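Local structure of phytase (Debaryomyces castellii, 2GFI) at residues 60-64 against 147-151; 70-74 against 370-374. The protein hydrolyses phytate (inositol hexakisphosphate) as a 3-phytase of the histidine acid phosphatase family, probably through a phosphohistidine intermediate. All coordinates share one frame. Residue numbers count along the deposited sequence, not the author numbering.

Interaction 1. Residues 60-64 against 147-151; sequences TLEQV and KYGEL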
loop_
_atom_site.group_PDB
_atom_site.type_symbol
_atom_site.label_atom_id
_atom_site.label_comp_id
_atom_site.label_asym_id
_atom_site.label_seq_id
_atom_site.Cartn_x
_atom_site.Cartn_y
_atom_site.Cartn_z
ATOM N N THR A 60 -23.214 12.503 19.817
ATOM C CA THR A 60 -24.229 11.537 19.510
ATOM C C THR A 60 -24.898 11.954 18.226
ATOM O O THR A 60 -25.335 13.109 18.083
ATOM C CB THR A 60 -25.230 11.428 20.678
ATOM O OG1 THR A 60 -24.500 11.007 21.843
ATOM C CG2 THR A 60 -26.208 10.250 20.444
ATOM N N LEU A 61 -24.909 11.012 17.284
ATOM C CA LEU A 61 -25.590 11.175 16.014
ATOM C C LEU A 61 -27.055 11.547 16.206
ATOM O O LEU A 61 -27.780 10.879 16.943
ATOM C CB LEU A 61 -25.509 9.872 15.190
ATOM C CG LEU A 61 -24.425 9.826 14.129
ATOM C CD1 LEU A 61 -24.401 8.466 13.543
ATOM C CD2 LEU A 61 -24.649 10.901 13.061
ATOM N N GLU A 62 -27.487 12.574 15.492
ATOM C CA GLU A 62 -28.891 12.974 15.499
ATOM C C GLU A 62 -29.546 12.794 14.148
ATOM O O GLU A 62 -30.701 12.402 14.084
ATOM C CB GLU A 62 -29.035 14.420 15.941
ATOM C CG GLU A 62 -28.743 14.634 17.411
ATOM C CD GLU A 62 -28.840 16.098 17.751
ATOM O OE1 GLU A 62 -28.102 16.881 17.153
ATOM O OE2 GLU A 62 -29.679 16.471 18.593
ATOM N N GLN A 63 -28.801 13.058 13.074
ATOM C CA GLN A 63 -29.342 12.998 11.722
ATOM C C GLN A 63 -28.220 12.862 10.683
ATOM O O GLN A 63 -27.096 13.310 10.902
ATOM C CB GLN A 63 -30.169 14.255 11.460
ATOM C CG GLN A 63 -31.003 14.260 10.180
ATOM C CD GLN A 63 -31.665 15.586 9.968
ATOM O OE1 GLN A 63 -32.187 16.187 10.930
ATOM N NE2 GLN A 63 -31.622 16.083 8.746
ATOM N N VAL A 64 -28.530 12.244 9.551
ATOM C CA VAL A 64 -27.626 12.251 8.419
ATOM C C VAL A 64 -28.427 12.443 7.147
ATOM O O VAL A 64 -29.502 11.879 7.003
ATOM C CB VAL A 64 -26.757 10.950 8.365
ATOM C CG1 VAL A 64 -27.649 9.692 8.155
ATOM C CG2 VAL A 64 -25.609 11.081 7.354
ATOM N N LYS A 147 -21.977 2.961 9.687
ATOM C CA LYS A 147 -21.734 4.233 10.344
ATOM C C LYS A 147 -22.951 4.868 11.018
ATOM O O LYS A 147 -22.861 5.371 12.157
ATOM C CB LYS A 147 -21.134 5.245 9.353
ATOM C CG LYS A 147 -20.559 6.450 10.096
ATOM C CD LYS A 147 -19.755 7.406 9.234
ATOM C CE LYS A 147 -19.309 8.631 10.048
ATOM N NZ LYS A 147 -18.618 9.657 9.183
ATOM N N TYR A 148 -24.067 4.884 10.291
ATOM C CA TYR A 148 -25.215 5.717 10.660
ATOM C C TYR A 148 -26.430 4.966 11.151
ATOM O O TYR A 148 -27.388 5.582 11.569
ATOM C CB TYR A 148 -25.636 6.608 9.497
ATOM C CG TYR A 148 -24.555 7.568 9.058
ATOM C CD1 TYR A 148 -24.217 8.673 9.841
ATOM C CD2 TYR A 148 -23.868 7.375 7.846
ATOM C CE1 TYR A 148 -23.218 9.558 9.426
ATOM C CE2 TYR A 148 -22.899 8.251 7.421
ATOM C CZ TYR A 148 -22.562 9.335 8.214
ATOM O OH TYR A 148 -21.576 10.209 7.795
ATOM N N GLY A 149 -26.374 3.644 11.086
ATOM C CA GLY A 149 -27.511 2.786 11.368
ATOM C C GLY A 149 -28.106 2.868 12.775
ATOM O O GLY A 149 -29.242 2.452 12.966
ATOM N N GLU A 150 -27.363 3.380 13.758
ATOM C CA GLU A 150 -27.936 3.598 15.091
ATOM C C GLU A 150 -29.110 4.574 14.984
ATOM O O GLU A 150 -29.986 4.593 15.853
ATOM C CB GLU A 150 -26.904 4.173 16.065
ATOM C CG GLU A 150 -26.571 5.639 15.814
ATOM C CD GLU A 150 -25.286 6.050 16.504
ATOM O OE1 GLU A 150 -24.220 5.462 16.210
ATOM O OE2 GLU A 150 -25.348 6.945 17.368
ATOM N N LEU A 151 -29.106 5.382 13.919
ATOM C CA LEU A 151 -30.140 6.382 13.658
ATOM C C LEU A 151 -31.353 5.745 12.986
ATOM O O LEU A 151 -32.376 6.394 12.816
ATOM C CB LEU A 151 -29.610 7.473 12.728
ATOM C CG LEU A 151 -28.726 8.600 13.258
ATOM C CD1 LEU A 151 -28.521 9.634 12.147
ATOM C CD2 LEU A 151 -29.293 9.241 14.508
HETATM O O HOH W 1 -27.527 8.540 17.808
HETATM O O HOH W 2 -23.471 8.644 17.846
#
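Helix-on-sheet packing in the alpha/beta core of the histidine acid phosphatase fold is illustrated here where the end of helix 133-148 and the 3-10 turn after it cover the first part of strand 59-69. A classic beta bulge, with Glu62 and Gln63 both facing Lys379 of strand 374-382, breaks the usual alternation: these two side chains point away, while Leu61 and Val64 turn toward the helix end. Leu151 fits between them, with Leu151 CD2 3.9 Å from Leu61 CB and Leu151 CD1 4.1 Å from Val64 CG1; Leu151 CD1 also lies 3.5 Å from Gln63 CA, on bulge backbone. Beside it, Leu61 CD1 meets Tyr148 CD1 at 3.7 Å, while Val64 CG2 makes a CH-pi contact 3.6 Å from the Tyr148 ring centroid. The tyrosine OH reaches Glu378 by a hydrogen bond. No hydrogen bond joins the segments directly; two waters bridge them, one donating to Leu61 O (2.5 Å) and Glu150 OE2 (2.7 Å), the other accepting from Leu61 N (2.8 Å) and donating to Glu150 OE2 (2.6 Å).

Interaction 2. Residues 70-74 against 370-374; sequences HGERY and PQGAR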
loop_
_atom_site.group_PDB
_atom_site.type_symbol
_atom_site.label_atom_id
_atom_site.label_comp_id
_atom_site.label_asym_id
_atom_site.label_seq_id
_atom_site.Cartn_x
_atom_site.Cartn_y
_atom_site.Cartn_z
ATOM N N HIS A 70 -25.431 8.987 -9.039
ATOM C CA HIS A 70 -25.475 7.594 -9.472
ATOM C C HIS A 70 -24.042 7.053 -9.398
ATOM O O HIS A 70 -23.075 7.855 -9.393
ATOM C CB HIS A 70 -25.989 7.488 -10.904
ATOM C CG HIS A 70 -25.229 8.338 -11.883
ATOM N ND1 HIS A 70 -23.990 7.985 -12.385
ATOM C CD2 HIS A 70 -25.541 9.528 -12.448
ATOM C CE1 HIS A 70 -23.562 8.932 -13.197
ATOM N NE2 HIS A 70 -24.500 9.868 -13.280
ATOM N N GLY A 71 -23.875 5.725 -9.354
ATOM C CA GLY A 71 -22.518 5.159 -9.429
ATOM C C GLY A 71 -21.940 5.204 -10.848
ATOM O O GLY A 71 -22.583 5.720 -11.771
ATOM N N GLU A 72 -20.741 4.637 -11.008
ATOM C CA GLU A 72 -20.093 4.491 -12.290
ATOM C C GLU A 72 -21.073 3.949 -13.329
ATOM O O GLU A 72 -21.904 3.100 -13.034
ATOM C CB GLU A 72 -18.874 3.570 -12.186
ATOM C CG GLU A 72 -17.705 4.130 -11.366
ATOM C CD GLU A 72 -17.795 3.880 -9.852
ATOM O OE1 GLU A 72 -18.893 3.721 -9.285
ATOM O OE2 GLU A 72 -16.741 3.849 -9.196
ATOM N N ARG A 73 -20.949 4.440 -14.544
ATOM C CA ARG A 73 -21.847 4.087 -15.605
ATOM C C ARG A 73 -21.099 3.911 -16.908
ATOM O O ARG A 73 -19.903 4.247 -17.034
ATOM C CB ARG A 73 -22.939 5.158 -15.742
ATOM C CG ARG A 73 -22.416 6.605 -15.783
ATOM C CD ARG A 73 -23.369 7.460 -16.532
ATOM N NE ARG A 73 -23.031 8.863 -16.625
ATOM C CZ ARG A 73 -22.383 9.380 -17.659
ATOM N NH1 ARG A 73 -21.977 8.609 -18.643
ATOM N NH2 ARG A 73 -22.131 10.662 -17.708
ATOM N N TYR A 74 -21.813 3.318 -17.864
ATOM C CA TYR A 74 -21.477 3.367 -19.257
ATOM C C TYR A 74 -21.591 4.809 -19.718
ATOM O O TYR A 74 -22.199 5.649 -19.034
ATOM C CB TYR A 74 -22.462 2.513 -20.055
ATOM C CG TYR A 74 -22.079 1.058 -20.100
ATOM C CD1 TYR A 74 -21.330 0.552 -21.163
ATOM C CD2 TYR A 74 -22.459 0.186 -19.069
ATOM C CE1 TYR A 74 -20.975 -0.815 -21.207
ATOM C CE2 TYR A 74 -22.100 -1.154 -19.095
ATOM C CZ TYR A 74 -21.363 -1.644 -20.156
ATOM O OH TYR A 74 -21.007 -2.970 -20.158
ATOM N N PRO A 370 -17.293 12.791 -8.236
ATOM C CA PRO A 370 -16.763 11.656 -8.953
ATOM C C PRO A 370 -17.967 10.780 -9.211
ATOM O O PRO A 370 -19.040 11.060 -8.658
ATOM C CB PRO A 370 -15.854 10.994 -7.915
ATOM C CG PRO A 370 -16.535 11.327 -6.606
ATOM C CD PRO A 370 -16.911 12.747 -6.808
ATOM N N GLN A 371 -17.815 9.737 -10.024
ATOM C CA GLN A 371 -18.903 8.756 -10.151
ATOM C C GLN A 371 -19.123 8.215 -8.757
ATOM O O GLN A 371 -18.145 7.984 -8.033
ATOM C CB GLN A 371 -18.518 7.645 -11.093
ATOM C CG GLN A 371 -18.300 8.091 -12.513
ATOM C CD GLN A 371 -19.619 8.303 -13.278
ATOM O OE1 GLN A 371 -20.697 8.279 -12.686
ATOM N NE2 GLN A 371 -19.519 8.502 -14.593
ATOM N N GLY A 372 -20.385 8.066 -8.350
ATOM C CA GLY A 372 -20.676 7.543 -7.036
ATOM C C GLY A 372 -20.448 8.607 -5.976
ATOM O O GLY A 372 -20.282 8.279 -4.796
ATOM N N ALA A 373 -20.421 9.878 -6.386
ATOM C CA ALA A 373 -20.277 11.011 -5.465
ATOM C C ALA A 373 -21.230 10.933 -4.271
ATOM O O ALA A 373 -22.387 10.543 -4.417
ATOM C CB ALA A 373 -20.499 12.313 -6.197
ATOM N N ARG A 374 -20.745 11.353 -3.106
ATOM C CA ARG A 374 -21.526 11.330 -1.906
ATOM C C ARG A 374 -21.315 12.629 -1.166
ATOM O O ARG A 374 -20.198 12.985 -0.794
ATOM C CB ARG A 374 -21.172 10.100 -1.037
ATOM C CG ARG A 374 -19.673 9.888 -0.787
ATOM C CD ARG A 374 -19.266 8.458 -0.583
ATOM N NE ARG A 374 -19.410 7.744 -1.836
ATOM C CZ ARG A 374 -19.183 6.450 -2.025
ATOM N NH1 ARG A 374 -18.787 5.665 -1.020
ATOM N NH2 ARG A 374 -19.324 5.949 -3.248
#
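The RHG signature of histidine acid phosphatases, Arg69-His70-Gly71, runs from strand 59-69 into a loop that meets a type II beta turn, Pro370 to Ala373, and three residues carry much of the contact. Gln371 has by far the most surface covered. Its CB packs 3.6 Å from Glu72 CG, its NE2 sits over one face of the Arg73 guanidinium and is hydrogen-bonded to Ala40 O, and its OE1 approaches the edge of the His70 ring, 3.0 Å from His70 CE1. Glu72 supplies the aliphatic side of this packing, while its OE2 accepts a hydrogen bond from Tyr43 N. Gly372 holds the third position of the turn with a positive phi of 77°, as is usual for glycine in a type II turn, and Gly71 CA and Gly372 CA lie 3.8 Å apart. Gly372 N donates to His70 O at 2.9 Å. His70 is the predicted nucleophile, its side chain about 5 Å from that of Asp333, the predicted proton donor. Its ring orientation is consistent with leaving NE2 for attack on phosphate, because His70 ND1 donates to Gly71 O at 2.7 Å.

How the interactions relate
Both contacts adjoin strand 59-69, whose antiparallel neighbour 374-382 runs beside interaction 1 and starts at interaction 2. Interaction 1 lies near the start of strand 59-69, toward the periphery of the chain and away from the annotated sites; interaction 2 lies where that strand ends, close to the chain's centre and at the predicted active site. Their centres are 24 Å apart. The chemistry follows the location: apolar side chains dominate the partly buried helix packing, with bridging waters, whereas the largely buried loop contact relies on backbone hydrogen bonding, glycine geometry and polar side chains. Regular structure thus supplies the framework, and the loop following strand 59-69 carries the predicted nucleophile.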